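PFC0360w protein (Plasmodium falciparum, PDB 3NI8) probably activates the ATPase of the chaperone Hsp90, as a small single-chain member of the AHA1 family in the malaria parasite. Local coordinates at residues S20-E25 and K115-N120; E26-P31 and E109-L114. All coordinates share one frame; numbering follows the deposited sequence.

In the fold
Contacts 1 and 2 are two halves of one ladder: the antiparallel pairing of strand 21-27, the first in the chain and outermost in the sheet, with strand 111-119, the last. Their centres lie about 17 Å apart, and they meet where E25 O and L114 N, 2.6 Å apart, probably form a hydrogen bond. Contact 2 comes between the segments of contact 1 along the chain, and helices 31-39 and 41-47 and the other five strands lie between 26-31 and 109-114. The ladder thus joins the first strand of the chain to the last, setting 21-27 on the edge of the sheet. Helix 132-150 packs on one face along both contacts, the helix-grip layout of the SRPBCC fold.

Contact 1. Residues S20-E25 and K115-N120; sequences SFEITE and KLTHNN
With F21 paired to H118 and T24 to K115, strand 21-25 runs antiparallel to strand 115-119, the axes of these short segments 4.7 Å apart at closest and their directions 169° apart. F21 with H118 and I23 with L116 are the hydrogen-bonded pairs, each closed by two backbone bonds, among them H118 N to F21 O at 2.9 Å. E22 with T117 and T24 with K115 are non-hydrogen-bonded pairs, where CA-H groups reach carbonyls instead, as E22 CA does L116 O at 3.3 Å.

On one face F21 and H118 stand side by side. F21 has CG between its backbone N and carbonyl carbon (chi1 66°), which holds the ring beside its neighbour: H118 CB sits over the ring face, offset toward the rim, 3.6 Å from F21 CZ. The two rings themselves meet obliquely. On the other face E22 slants across K115, K115 CE 3.3 Å from E22 OE2. The salt bridge from E22 OE2 to K115 NZ is long, 3.6 Å.

Helix 132-150 covers the F21, I23 and L116 face. H118 is held there from both ring nitrogens, ND1 by W140 of that helix and NE2 by S98, while strand 98-106 bonds the far edge of 115-119.

Contact 2. Residues E26-P31 and E109-L114; sequences EYYVPP and ENHTKL
The imidazole of H111 is bordered by two residues of 26-31: Y28 turns a ring edge to one of its faces, and E26 sits at its rim. The Y28-H111 pair is T-shaped, centroids 5.3 Å apart and planes at 67°, with Y28 CE1 4.0 Å from H111 ND1. At the rim H111 NE2 donates to E26 OE1, 2.6 Å away and only 4° out of the ring plane; E26 OE1 accepts through its anti lone pair, and carboxylate and ring are nearly coplanar.

E26 reaches this point with an extended chain, its CG also packing on K113 CG at 3.8 Å. Next along the strand, Y27 and T112 form a hydrogen-bonded antiparallel pair, and Y27 CE2 touches L114 CD2 on the face that helix 132-150 covers. The strand then breaks at Y28, the centre of an inverse gamma turn. T112 OG1, anti to its own carbonyl carbon (chi1 -60°), donates to V29 O at 2.7 Å and lies against the P31 ring, thereby tying down the turn into helix 31-39, whose N-cap is P30.

Both H111 nitrogens are engaged, fixing the ring's rotation: NE2 carries a hydrogen and ND1 probably accepts from K108, which suits a neutral ring; the carboxylate would pull toward a second proton, the lysine against it.

Contact 1. Residues S20-E25 and K115-N120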
loop_
_atom_site.group_PDB
_atom_site.type_symbol
_atom_site.label_atom_id
_atom_site.label_comp_id
_atom_site.label_asym_id
_atom_site.label_seq_id
_atom_site.Cartn_x
_atom_site.Cartn_y
_atom_site.Cartn_z
ATOM N N SER A 20 -9.916 0.433 11.350
ATOM C CA SER A 20 -8.655 -0.181 11.010
ATOM C C SER A 20 -8.785 -1.625 10.540
ATOM O O SER A 20 -9.784 -2.302 10.827
ATOM C CB SER A 20 -7.723 -0.126 12.215
ATOM O OG SER A 20 -8.420 -0.595 13.338
ATOM N N PHE A 21 -7.766 -2.082 9.813
ATOM C CA PHE A 21 -7.545 -3.507 9.592
ATOM C C PHE A 21 -6.068 -3.824 9.408
ATOM O O PHE A 21 -5.259 -2.964 9.029
ATOM C CB PHE A 21 -8.368 -4.053 8.415
ATOM C CG PHE A 21 -7.972 -3.483 7.079
ATOM C CD1 PHE A 21 -6.886 -3.995 6.386
ATOM C CD2 PHE A 21 -8.689 -2.436 6.518
ATOM C CE1 PHE A 21 -6.518 -3.480 5.188
ATOM C CE2 PHE A 21 -8.321 -1.921 5.305
ATOM C CZ PHE A 21 -7.237 -2.437 4.639
ATOM N N GLU A 22 -5.739 -5.086 9.659
ATOM C CA GLU A 22 -4.381 -5.585 9.522
ATOM C C GLU A 22 -4.349 -6.782 8.550
ATOM O O GLU A 22 -5.168 -7.718 8.650
ATOM C CB GLU A 22 -3.856 -5.981 10.902
ATOM C CG GLU A 22 -2.349 -6.119 11.007
ATOM C CD GLU A 22 -1.906 -6.726 12.349
ATOM O OE1 GLU A 22 -2.358 -7.857 12.697
ATOM O OE2 GLU A 22 -1.102 -6.063 13.059
ATOM N N ILE A 23 -3.413 -6.743 7.606
ATOM C CA ILE A 23 -3.159 -7.892 6.730
ATOM C C ILE A 23 -1.728 -8.383 6.923
ATOM O O ILE A 23 -0.772 -7.604 6.839
ATOM C CB ILE A 23 -3.369 -7.568 5.226
ATOM C CG1 ILE A 23 -4.772 -7.020 4.977
ATOM C CG2 ILE A 23 -3.115 -8.812 4.368
ATOM C CD1 ILE A 23 -4.879 -6.138 3.715
ATOM N N THR A 24 -1.591 -9.686 7.157
ATOM C CA THR A 24 -0.275 -10.294 7.358
ATOM C C THR A 24 -0.072 -11.380 6.314
ATOM O O THR A 24 -0.966 -12.209 6.104
ATOM C CB THR A 24 -0.131 -10.860 8.805
ATOM O OG1 THR A 24 -0.165 -9.770 9.749
ATOM C CG2 THR A 24 1.169 -11.602 8.973
ATOM N N GLU A 25 1.082 -11.346 5.634
ATOM C CA GLU A 25 1.450 -12.311 4.575
ATOM C C GLU A 25 2.968 -12.553 4.542
ATOM O O GLU A 25 3.748 -11.634 4.797
ATOM C CB GLU A 25 1.011 -11.808 3.194
ATOM C CG GLU A 25 -0.482 -11.624 2.987
ATOM C CD GLU A 25 -1.242 -12.930 3.037
ATOM O OE1 GLU A 25 -0.589 -13.994 2.965
ATOM O OE2 GLU A 25 -2.488 -12.894 3.161
ATOM N N LYS A 115 3.588 -7.175 6.902
ATOM C CA LYS A 115 2.506 -6.793 7.791
ATOM C C LYS A 115 2.016 -5.404 7.405
ATOM O O LYS A 115 2.705 -4.394 7.633
ATOM C CB LYS A 115 2.974 -6.865 9.259
ATOM C CG LYS A 115 1.993 -6.322 10.278
ATOM C CD LYS A 115 2.428 -6.689 11.716
ATOM C CE LYS A 115 2.126 -5.543 12.706
ATOM N NZ LYS A 115 2.362 -5.902 14.144
ATOM N N LEU A 116 0.836 -5.355 6.791
ATOM C CA LEU A 116 0.223 -4.085 6.455
ATOM C C LEU A 116 -0.884 -3.664 7.455
ATOM O O LEU A 116 -1.849 -4.411 7.687
ATOM C CB LEU A 116 -0.294 -4.097 5.010
ATOM C CG LEU A 116 -0.746 -2.744 4.432
ATOM C CD1 LEU A 116 -0.637 -2.774 2.933
ATOM C CD2 LEU A 116 -2.174 -2.350 4.841
ATOM N N THR A 117 -0.726 -2.462 8.028
ATOM C CA THR A 117 -1.733 -1.865 8.914
ATOM C C THR A 117 -2.369 -0.624 8.289
ATOM O O THR A 117 -1.676 0.335 7.935
ATOM C CB THR A 117 -1.165 -1.467 10.319
ATOM O OG1 THR A 117 -0.308 -2.494 10.810
ATOM C CG2 THR A 117 -2.290 -1.273 11.307
ATOM N N HIS A 118 -3.694 -0.637 8.188
ATOM C CA HIS A 118 -4.424 0.487 7.621
ATOM C C HIS A 118 -5.345 1.043 8.719
ATOM O O HIS A 118 -6.305 0.373 9.116
ATOM C CB HIS A 118 -5.213 0.005 6.391
ATOM C CG HIS A 118 -5.524 1.075 5.393
ATOM N ND1 HIS A 118 -5.678 0.807 4.051
ATOM C CD2 HIS A 118 -5.699 2.415 5.533
ATOM C CE1 HIS A 118 -5.938 1.932 3.405
ATOM N NE2 HIS A 118 -5.950 2.923 4.280
ATOM N N ASN A 119 -5.010 2.238 9.227
ATOM C CA ASN A 119 -5.739 2.911 10.332
ATOM C C ASN A 119 -6.452 4.151 9.826
ATOM O O ASN A 119 -6.145 4.650 8.745
ATOM C CB ASN A 119 -4.786 3.419 11.437
ATOM C CG ASN A 119 -4.011 2.314 12.127
ATOM O OD1 ASN A 119 -2.779 2.342 12.137
ATOM N ND2 ASN A 119 -4.710 1.346 12.709
ATOM N N ASN A 120 -7.356 4.681 10.649
ATOM C CA ASN A 120 -7.916 6.022 10.455
ATOM C C ASN A 120 -8.635 6.129 9.136
ATOM O O ASN A 120 -8.537 7.158 8.450
ATOM C CB ASN A 120 -6.826 7.114 10.529
ATOM C CG ASN A 120 -6.264 7.315 11.946
ATOM O OD1 ASN A 120 -6.712 6.698 12.909
ATOM N ND2 ASN A 120 -5.270 8.193 12.058
#

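Contact 2. Residues E26-P31 and E109-L114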
loop_
_atom_site.group_PDB
_atom_site.type_symbol
_atom_site.label_atom_id
_atom_site.label_comp_id
_atom_site.label_asym_id
_atom_site.label_seq_id
_atom_site.Cartn_x
_atom_site.Cartn_y
_atom_site.Cartn_z
ATOM N N GLU A 26 3.390 -13.771 4.200
ATOM C CA GLU A 26 4.819 -14.083 4.109
ATOM C C GLU A 26 5.218 -14.449 2.686
ATOM O O GLU A 26 4.494 -15.167 1.975
ATOM C CB GLU A 26 5.218 -15.193 5.101
ATOM C CG GLU A 26 5.009 -14.819 6.572
ATOM C CD GLU A 26 5.198 -15.983 7.527
ATOM O OE1 GLU A 26 6.192 -16.733 7.375
ATOM O OE2 GLU A 26 4.360 -16.144 8.441
ATOM N N TYR A 27 6.373 -13.948 2.275
ATOM C CA TYR A 27 6.858 -14.175 0.922
ATOM C C TYR A 27 8.262 -14.752 0.964
ATOM O O TYR A 27 9.057 -14.384 1.835
ATOM C CB TYR A 27 6.844 -12.869 0.120
ATOM C CG TYR A 27 5.441 -12.343 -0.155
ATOM C CD1 TYR A 27 4.803 -12.628 -1.347
ATOM C CD2 TYR A 27 4.756 -11.567 0.790
ATOM C CE1 TYR A 27 3.523 -12.163 -1.602
ATOM C CE2 TYR A 27 3.478 -11.101 0.546
ATOM C CZ TYR A 27 2.866 -11.400 -0.654
ATOM O OH TYR A 27 1.598 -10.937 -0.935
ATOM N N TYR A 28 8.560 -15.646 0.023
ATOM C CA TYR A 28 9.864 -16.292 -0.047
ATOM C C TYR A 28 10.834 -15.459 -0.859
ATOM O O TYR A 28 11.438 -15.914 -1.826
ATOM C CB TYR A 28 9.728 -17.713 -0.582
ATOM C CG TYR A 28 8.925 -18.593 0.353
ATOM C CD1 TYR A 28 9.441 -18.962 1.613
ATOM C CD2 TYR A 28 7.650 -19.031 0.008
ATOM C CE1 TYR A 28 8.715 -19.770 2.485
ATOM C CE2 TYR A 28 6.905 -19.835 0.875
ATOM C CZ TYR A 28 7.450 -20.204 2.110
ATOM O OH TYR A 28 6.734 -21.005 2.980
ATOM N N VAL A 29 11.018 -14.235 -0.397
ATOM C CA VAL A 29 11.765 -13.237 -1.105
ATOM C C VAL A 29 12.249 -12.289 0.013
ATOM O O VAL A 29 11.594 -12.189 1.053
ATOM C CB VAL A 29 10.818 -12.572 -2.170
ATOM C CG1 VAL A 29 10.353 -11.173 -1.741
ATOM C CG2 VAL A 29 11.462 -12.564 -3.518
ATOM N N PRO A 30 13.409 -11.624 -0.175
ATOM C CA PRO A 30 13.969 -10.791 0.891
ATOM C C PRO A 30 13.285 -9.412 0.975
ATOM O O PRO A 30 12.694 -8.968 -0.013
ATOM C CB PRO A 30 15.432 -10.642 0.466
ATOM C CG PRO A 30 15.373 -10.654 -1.029
ATOM C CD PRO A 30 14.246 -11.587 -1.396
ATOM N N PRO A 31 13.386 -8.721 2.138
ATOM C CA PRO A 31 12.620 -7.475 2.384
ATOM C C PRO A 31 12.747 -6.367 1.334
ATOM O O PRO A 31 11.739 -5.710 1.018
ATOM C CB PRO A 31 13.164 -6.975 3.730
ATOM C CG PRO A 31 13.717 -8.196 4.395
ATOM C CD PRO A 31 14.244 -9.079 3.289
ATOM N N GLU A 109 16.571 -15.944 5.859
ATOM C CA GLU A 109 17.066 -15.580 4.532
ATOM C C GLU A 109 16.068 -15.916 3.414
ATOM O O GLU A 109 15.503 -17.025 3.356
ATOM C CB GLU A 109 18.473 -16.134 4.259
ATOM C CG GLU A 109 18.639 -17.637 4.367
ATOM C CD GLU A 109 20.062 -18.035 4.790
ATOM O OE1 GLU A 109 20.242 -19.208 5.200
ATOM O OE2 GLU A 109 20.991 -17.183 4.729
ATOM N N ASN A 110 15.840 -14.907 2.568
ATOM C CA ASN A 110 14.879 -14.950 1.468
ATOM C C ASN A 110 13.484 -15.387 1.903
ATOM O O ASN A 110 12.852 -16.209 1.258
ATOM C CB ASN A 110 15.408 -15.810 0.312
ATOM C CG ASN A 110 16.692 -15.268 -0.267
ATOM O OD1 ASN A 110 16.990 -14.086 -0.130
ATOM N ND2 ASN A 110 17.465 -16.123 -0.908
ATOM N N HIS A 111 13.026 -14.823 3.012
ATOM C CA HIS A 111 11.708 -15.106 3.594
ATOM C C HIS A 111 11.341 -13.852 4.386
ATOM O O HIS A 111 11.972 -13.563 5.400
ATOM C CB HIS A 111 11.762 -16.339 4.527
ATOM C CG HIS A 111 10.461 -16.662 5.210
ATOM N ND1 HIS A 111 10.159 -17.926 5.677
ATOM C CD2 HIS A 111 9.382 -15.894 5.506
ATOM C CE1 HIS A 111 8.958 -17.922 6.232
ATOM N NE2 HIS A 111 8.462 -16.703 6.135
ATOM N N THR A 112 10.354 -13.100 3.910
ATOM C CA THR A 112 9.969 -11.839 4.553
ATOM C C THR A 112 8.528 -11.867 5.036
ATOM O O THR A 112 7.638 -12.366 4.346
ATOM C CB THR A 112 10.183 -10.651 3.606
ATOM O OG1 THR A 112 11.572 -10.593 3.258
ATOM C CG2 THR A 112 9.779 -9.324 4.253
ATOM N N LYS A 113 8.307 -11.334 6.226
ATOM C CA LYS A 113 6.962 -11.214 6.762
ATOM C C LYS A 113 6.425 -9.829 6.477
ATOM O O LYS A 113 6.927 -8.836 7.001
ATOM C CB LYS A 113 6.962 -11.493 8.256
ATOM C CG LYS A 113 5.617 -11.850 8.815
ATOM C CD LYS A 113 5.747 -12.167 10.293
ATOM C CE LYS A 113 4.395 -12.069 10.972
ATOM N NZ LYS A 113 3.720 -10.780 10.606
ATOM N N LEU A 114 5.423 -9.774 5.606
ATOM C CA LEU A 114 4.750 -8.527 5.258
ATOM C C LEU A 114 3.544 -8.285 6.180
ATOM O O LEU A 114 2.612 -9.075 6.235
ATOM C CB LEU A 114 4.342 -8.546 3.782
ATOM C CG LEU A 114 3.637 -7.360 3.107
ATOM C CD1 LEU A 114 4.352 -6.086 3.403
ATOM C CD2 LEU A 114 3.564 -7.570 1.585
#